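Local coordinates for putative uncharacterized protein TTHB071 (Thermus thermophilus, PDB 3AYV) that is of unknown function but binds zinc in a xylose isomerase-like TIM barrel and may act as a metal-dependent phosphodiesterase, as endonuclease IV relatives do, at residues H208-L222 / E229-E241. Residues are numbered along the deposited sequence; the frame is centred on the assembly and turned at random.
Sequences HGAWLRPYLDRTMVL and EASLAFLQALAGE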
loop_
_atom_site.group_PDB
_atom_site.type_symbol
_atom_site.label_atom_id
_atom_site.label_comp_id
_atom_site.label_asym_id
_atom_site.label_seq_id
_atom_site.Cartn_x
_atom_site.Cartn_y
_atom_site.Cartn_z
ATOM N N HIS A 208 9.420 10.504 -12.196
ATOM C CA HIS A 208 9.039 11.043 -10.882
ATOM C C HIS A 208 9.474 12.482 -10.651
ATOM O O HIS A 208 8.830 13.212 -9.894
ATOM C CB HIS A 208 9.599 10.199 -9.741
ATOM C CG HIS A 208 9.126 8.778 -9.756
ATOM N ND1 HIS A 208 8.121 8.317 -8.933
ATOM C CD2 HIS A 208 9.517 7.721 -10.506
ATOM C CE1 HIS A 208 7.922 7.028 -9.164
ATOM N NE2 HIS A 208 8.748 6.648 -10.121
ATOM N N GLY A 209 10.590 12.870 -11.258
ATOM C CA GLY A 209 11.060 14.255 -11.147
ATOM C C GLY A 209 10.009 15.276 -11.570
ATOM O O GLY A 209 9.944 16.383 -11.009
ATOM N N ALA A 210 9.180 14.914 -12.547
ATOM C CA ALA A 210 8.144 15.801 -13.051
ATOM C C ALA A 210 6.930 15.985 -12.122
ATOM O O ALA A 210 6.218 16.982 -12.254
ATOM C CB ALA A 210 7.685 15.361 -14.471
ATOM N N TRP A 211 6.679 15.057 -11.185
ATOM C CA TRP A 211 5.439 15.129 -10.401
ATOM C C TRP A 211 5.542 14.879 -8.908
ATOM O O TRP A 211 4.610 15.200 -8.169
ATOM C CB TRP A 211 4.350 14.218 -11.028
ATOM C CG TRP A 211 4.730 12.754 -11.079
ATOM C CD1 TRP A 211 5.315 12.095 -12.139
ATOM C CD2 TRP A 211 4.556 11.777 -10.044
ATOM N NE1 TRP A 211 5.502 10.769 -11.812
ATOM C CE2 TRP A 211 5.048 10.550 -10.538
ATOM C CE3 TRP A 211 4.005 11.811 -8.753
ATOM C CZ2 TRP A 211 5.015 9.369 -9.778
ATOM C CZ3 TRP A 211 3.983 10.637 -7.999
ATOM C CH2 TRP A 211 4.489 9.438 -8.512
ATOM N N LEU A 212 6.657 14.314 -8.443
ATOM C CA LEU A 212 6.717 13.814 -7.063
ATOM C C LEU A 212 7.096 14.859 -6.011
ATOM O O LEU A 212 6.734 14.718 -4.827
ATOM C CB LEU A 212 7.650 12.597 -6.958
ATOM C CG LEU A 212 7.870 11.959 -5.572
ATOM C CD1 LEU A 212 6.578 11.326 -5.003
ATOM C CD2 LEU A 212 8.959 10.919 -5.685
ATOM N N ARG A 213 7.810 15.900 -6.426
ATOM C CA ARG A 213 8.344 16.862 -5.456
ATOM C C ARG A 213 7.292 17.429 -4.467
ATOM O O ARG A 213 7.587 17.519 -3.271
ATOM C CB ARG A 213 9.162 17.985 -6.126
ATOM C CG ARG A 213 10.143 18.648 -5.152
ATOM C CD ARG A 213 10.950 19.745 -5.818
ATOM N NE ARG A 213 10.988 19.558 -7.269
ATOM C CZ ARG A 213 12.031 19.081 -7.938
ATOM N NH1 ARG A 213 13.130 18.759 -7.276
ATOM N NH2 ARG A 213 11.977 18.930 -9.260
ATOM N N PRO A 214 6.070 17.773 -4.944
ATOM C CA PRO A 214 5.083 18.287 -3.974
ATOM C C PRO A 214 4.723 17.331 -2.843
ATOM O O PRO A 214 4.189 17.774 -1.832
ATOM C CB PRO A 214 3.853 18.606 -4.842
ATOM C CG PRO A 214 4.401 18.828 -6.202
ATOM C CD PRO A 214 5.537 17.819 -6.314
ATOM N N TYR A 215 5.031 16.039 -2.995
ATOM C CA TYR A 215 4.584 14.988 -2.045
ATOM C C TYR A 215 5.658 14.506 -1.092
ATOM O O TYR A 215 5.449 13.600 -0.304
ATOM C CB TYR A 215 3.941 13.809 -2.835
ATOM C CG TYR A 215 2.786 14.301 -3.666
ATOM C CD1 TYR A 215 1.514 14.414 -3.111
ATOM C CD2 TYR A 215 2.970 14.724 -4.978
ATOM C CE1 TYR A 215 0.457 14.905 -3.843
ATOM C CE2 TYR A 215 1.916 15.228 -5.712
ATOM C CZ TYR A 215 0.659 15.304 -5.135
ATOM O OH TYR A 215 -0.395 15.802 -5.861
ATOM N N LEU A 216 6.817 15.152 -1.125
ATOM C CA LEU A 216 7.954 14.720 -0.308
ATOM C C LEU A 216 7.770 14.847 1.207
ATOM O O LEU A 216 8.569 14.306 1.982
ATOM C CB LEU A 216 9.244 15.430 -0.761
ATOM C CG LEU A 216 9.679 15.071 -2.187
ATOM C CD1 LEU A 216 10.949 15.803 -2.569
ATOM C CD2 LEU A 216 9.879 13.568 -2.368
ATOM N N ASP A 217 6.709 15.539 1.626
ATOM C CA ASP A 217 6.386 15.672 3.046
ATOM C C ASP A 217 5.411 14.581 3.537
ATOM O O ASP A 217 5.063 14.542 4.735
ATOM C CB ASP A 217 5.842 17.086 3.350
ATOM C CG ASP A 217 4.622 17.460 2.494
ATOM O OD1 ASP A 217 4.443 16.937 1.360
ATOM O OD2 ASP A 217 3.831 18.308 2.953
ATOM N N ARG A 218 5.002 13.704 2.611
ATOM C CA ARG A 218 4.130 12.558 2.893
ATOM C C ARG A 218 4.952 11.298 3.150
ATOM O O ARG A 218 6.139 11.227 2.799
ATOM C CB ARG A 218 3.204 12.288 1.698
ATOM C CG ARG A 218 1.823 12.954 1.745
ATOM C CD ARG A 218 1.867 14.425 1.446
ATOM N NE ARG A 218 0.640 14.894 0.803
ATOM C CZ ARG A 218 0.549 16.022 0.112
ATOM N NH1 ARG A 218 1.615 16.815 -0.013
ATOM N NH2 ARG A 218 -0.603 16.369 -0.447
ATOM N N THR A 219 4.322 10.297 3.750
ATOM C CA THR A 219 4.992 9.026 3.963
ATOM C C THR A 219 5.213 8.385 2.596
ATOM O O THR A 219 4.289 8.335 1.772
ATOM C CB THR A 219 4.212 8.109 4.897
ATOM O OG1 THR A 219 4.037 8.769 6.163
ATOM C CG2 THR A 219 4.975 6.800 5.127
ATOM N N MET A 220 6.451 7.943 2.364
ATOM C CA MET A 220 6.843 7.311 1.119
ATOM C C MET A 220 7.432 5.938 1.404
ATOM O O MET A 220 8.292 5.788 2.283
ATOM C CB MET A 220 7.829 8.194 0.377
ATOM C CG MET A 220 7.180 9.427 -0.235
ATOM S SD MET A 220 8.436 10.575 -0.770
ATOM C CE MET A 220 9.151 11.029 0.821
ATOM N N VAL A 221 6.936 4.930 0.681
ATOM C CA VAL A 221 7.356 3.563 0.888
ATOM C C VAL A 221 8.092 3.129 -0.376
ATOM O O VAL A 221 7.557 3.222 -1.471
ATOM C CB VAL A 221 6.155 2.591 1.096
ATOM C CG1 VAL A 221 6.683 1.144 1.245
ATOM C CG2 VAL A 221 5.365 2.975 2.330
ATOM N N LEU A 222 9.329 2.700 -0.219
ATOM C CA LEU A 222 10.087 2.183 -1.343
ATOM C C LEU A 222 9.704 0.720 -1.538
ATOM O O LEU A 222 10.099 -0.158 -0.775
ATOM C CB LEU A 222 11.597 2.335 -1.110
ATOM C CG LEU A 222 12.037 3.787 -0.889
ATOM C CD1 LEU A 222 13.537 3.830 -0.599
ATOM C CD2 LEU A 222 11.704 4.639 -2.120
ATOM N N GLU A 229 19.085 1.818 -2.002
ATOM C CA GLU A 229 19.863 3.059 -1.866
ATOM C C GLU A 229 19.671 4.034 -3.021
ATOM O O GLU A 229 19.514 5.236 -2.782
ATOM C CB GLU A 229 21.356 2.830 -1.624
ATOM C CG GLU A 229 22.013 4.110 -1.114
ATOM C CD GLU A 229 23.492 3.999 -0.941
ATOM O OE1 GLU A 229 23.960 2.959 -0.444
ATOM O OE2 GLU A 229 24.185 4.977 -1.299
ATOM N N ALA A 230 19.690 3.549 -4.259
ATOM C CA ALA A 230 19.536 4.454 -5.400
ATOM C C ALA A 230 18.231 5.273 -5.341
ATOM O O ALA A 230 18.196 6.418 -5.786
ATOM C CB ALA A 230 19.627 3.698 -6.720
ATOM N N SER A 231 17.164 4.686 -4.799
ATOM C CA SER A 231 15.897 5.433 -4.669
ATOM C C SER A 231 15.976 6.507 -3.587
ATOM O O SER A 231 15.461 7.611 -3.766
ATOM C CB SER A 231 14.706 4.506 -4.387
ATOM O OG SER A 231 14.524 3.622 -5.470
ATOM N N LEU A 232 16.601 6.176 -2.461
ATOM C CA LEU A 232 16.798 7.162 -1.402
ATOM C C LEU A 232 17.613 8.372 -1.908
ATOM O O LEU A 232 17.273 9.537 -1.628
ATOM C CB LEU A 232 17.421 6.490 -0.174
ATOM C CG LEU A 232 17.505 7.321 1.108
ATOM C CD1 LEU A 232 16.177 8.079 1.429
ATOM C CD2 LEU A 232 17.952 6.416 2.266
ATOM N N ALA A 233 18.660 8.082 -2.687
ATOM C CA ALA A 233 19.496 9.102 -3.321
ATOM C C ALA A 233 18.724 9.938 -4.337
ATOM O O ALA A 233 18.943 11.149 -4.442
ATOM C CB ALA A 233 20.741 8.456 -3.981
ATOM N N PHE A 234 17.824 9.292 -5.092
ATOM C CA PHE A 234 16.906 10.000 -5.992
ATOM C C PHE A 234 16.038 10.987 -5.175
ATOM O O PHE A 234 15.900 12.162 -5.551
ATOM C CB PHE A 234 16.015 8.988 -6.765
ATOM C CG PHE A 234 15.162 9.608 -7.860
ATOM C CD1 PHE A 234 13.971 10.278 -7.552
ATOM C CD2 PHE A 234 15.537 9.504 -9.195
ATOM C CE1 PHE A 234 13.184 10.845 -8.565
ATOM C CE2 PHE A 234 14.756 10.068 -10.223
ATOM C CZ PHE A 234 13.578 10.737 -9.904
ATOM N N LEU A 235 15.486 10.519 -4.054
ATOM C CA LEU A 235 14.566 11.347 -3.256
ATOM C C LEU A 235 15.295 12.566 -2.660
ATOM O O LEU A 235 14.758 13.694 -2.624
ATOM C CB LEU A 235 13.910 10.528 -2.137
ATOM C CG LEU A 235 12.881 9.481 -2.595
ATOM C CD1 LEU A 235 12.348 8.675 -1.422
ATOM C CD2 LEU A 235 11.740 10.208 -3.304
ATOM N N GLN A 236 16.512 12.314 -2.193
ATOM C CA GLN A 236 17.343 13.346 -1.604
ATOM C C GLN A 236 17.736 14.451 -2.590
ATOM O O GLN A 236 17.722 15.631 -2.214
ATOM C CB GLN A 236 18.562 12.719 -0.946
ATOM C CG GLN A 236 18.260 12.150 0.434
ATOM C CD GLN A 236 19.372 11.260 0.947
ATOM O OE1 GLN A 236 19.372 10.865 2.111
ATOM N NE2 GLN A 236 20.318 10.921 0.073
ATOM N N ALA A 237 18.084 14.081 -3.824
ATOM C CA ALA A 237 18.375 15.048 -4.892
ATOM C C ALA A 237 17.116 15.818 -5.262
ATOM O O ALA A 237 17.160 17.007 -5.550
ATOM C CB ALA A 237 18.930 14.349 -6.128
ATOM N N LEU A 238 15.987 15.124 -5.271
ATOM C CA LEU A 238 14.726 15.760 -5.590
ATOM C C LEU A 238 14.389 16.788 -4.522
ATOM O O LEU A 238 13.879 17.863 -4.832
ATOM C CB LEU A 238 13.608 14.707 -5.712
ATOM C CG LEU A 238 12.310 15.170 -6.361
ATOM C CD1 LEU A 238 12.528 15.706 -7.792
ATOM C CD2 LEU A 238 11.304 14.023 -6.356
ATOM N N ALA A 239 14.681 16.444 -3.270
ATOM C CA ALA A 239 14.354 17.281 -2.114
ATOM C C ALA A 239 15.246 18.520 -1.989
ATOM O O ALA A 239 14.872 19.483 -1.315
ATOM C CB ALA A 239 14.419 16.456 -0.818
ATOM N N GLY A 240 16.422 18.477 -2.618
ATOM C CA GLY A 240 17.445 19.525 -2.458
ATOM C C GLY A 240 17.307 20.671 -3.439
ATOM O O GLY A 240 17.932 21.730 -3.264
ATOM N N GLU A 241 16.488 20.455 -4.470
ATOM C CA GLU A 241 16.215 21.462 -5.502
ATOM C C GLU A 241 14.768 21.960 -5.453
ATOM O O GLU A 241 13.866 21.267 -4.965
ATOM C CB GLU A 241 16.538 20.906 -6.895
ATOM C CG GLU A 241 15.929 19.524 -7.168
ATOM C CD GLU A 241 16.095 19.055 -8.605
ATOM O OE1 GLU A 241 17.184 19.267 -9.189
ATOM O OE2 GLU A 241 15.132 18.461 -9.150
#
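Ser231, in the first turn of helix 229-240, sets its CB 3.8 Å from Leu222 CD2, while its OG turns to Asn200 and the backbone N of Leu201. One turn on, Phe234 has its CG anti to the backbone N (chi1 -172°), which carries the ring toward residues 208-209: the backbone N of Gly209 lies at the ring edge, 3.9 Å from CZ, and His208 CB approaches CE1 obliquely. Leu235 reaches into the apolar interior with both branches. Its CD1 slides past Leu222, whereas CD2 is shared by Leu212 CD2 (3.7 Å), Leu216 CD2 and Met220 SD; Val3 and Leu201 close around the same side chain. Leu238 sends one methyl to a leucine and the other to the guanidinium: CD2 packs on Leu212, and CD1 presses on one face of the Arg213 guanidinium near its rim, tightly, 3.2 Å from NH1. That NH1 donates to Leu238 O (2.7 Å, 135° at the hydrogen), on a carbonyl lone pair, tying this C-terminal turn to the 3-10 segment 213-215. Beyond it, Ala239 CA receives Leu216 CD1 at 3.7 Å. At the chain's modelled end, Glu241 OE2 meets Arg213 NH1 through its anti lone pair, in the guanidinium plane, in a salt bridge of 2.8 Å whose fine geometry is doubtful, NH1 being crowded against Glu241 CG; a weak bond from NH2 joins the same oxygen. With an alanine here instead of Arg213, the Glu241 carboxylate is likely to lose its counter-charge and Leu238 O this donor. Strand 219-222 and helix 229-240 run roughly antiparallel (149°), the axes of these segments coming within 10.1 Å, as the last beta-alpha unit of an eightfold TIM barrel, its helix packed outside the strand that leads to the zinc ligand Glu223.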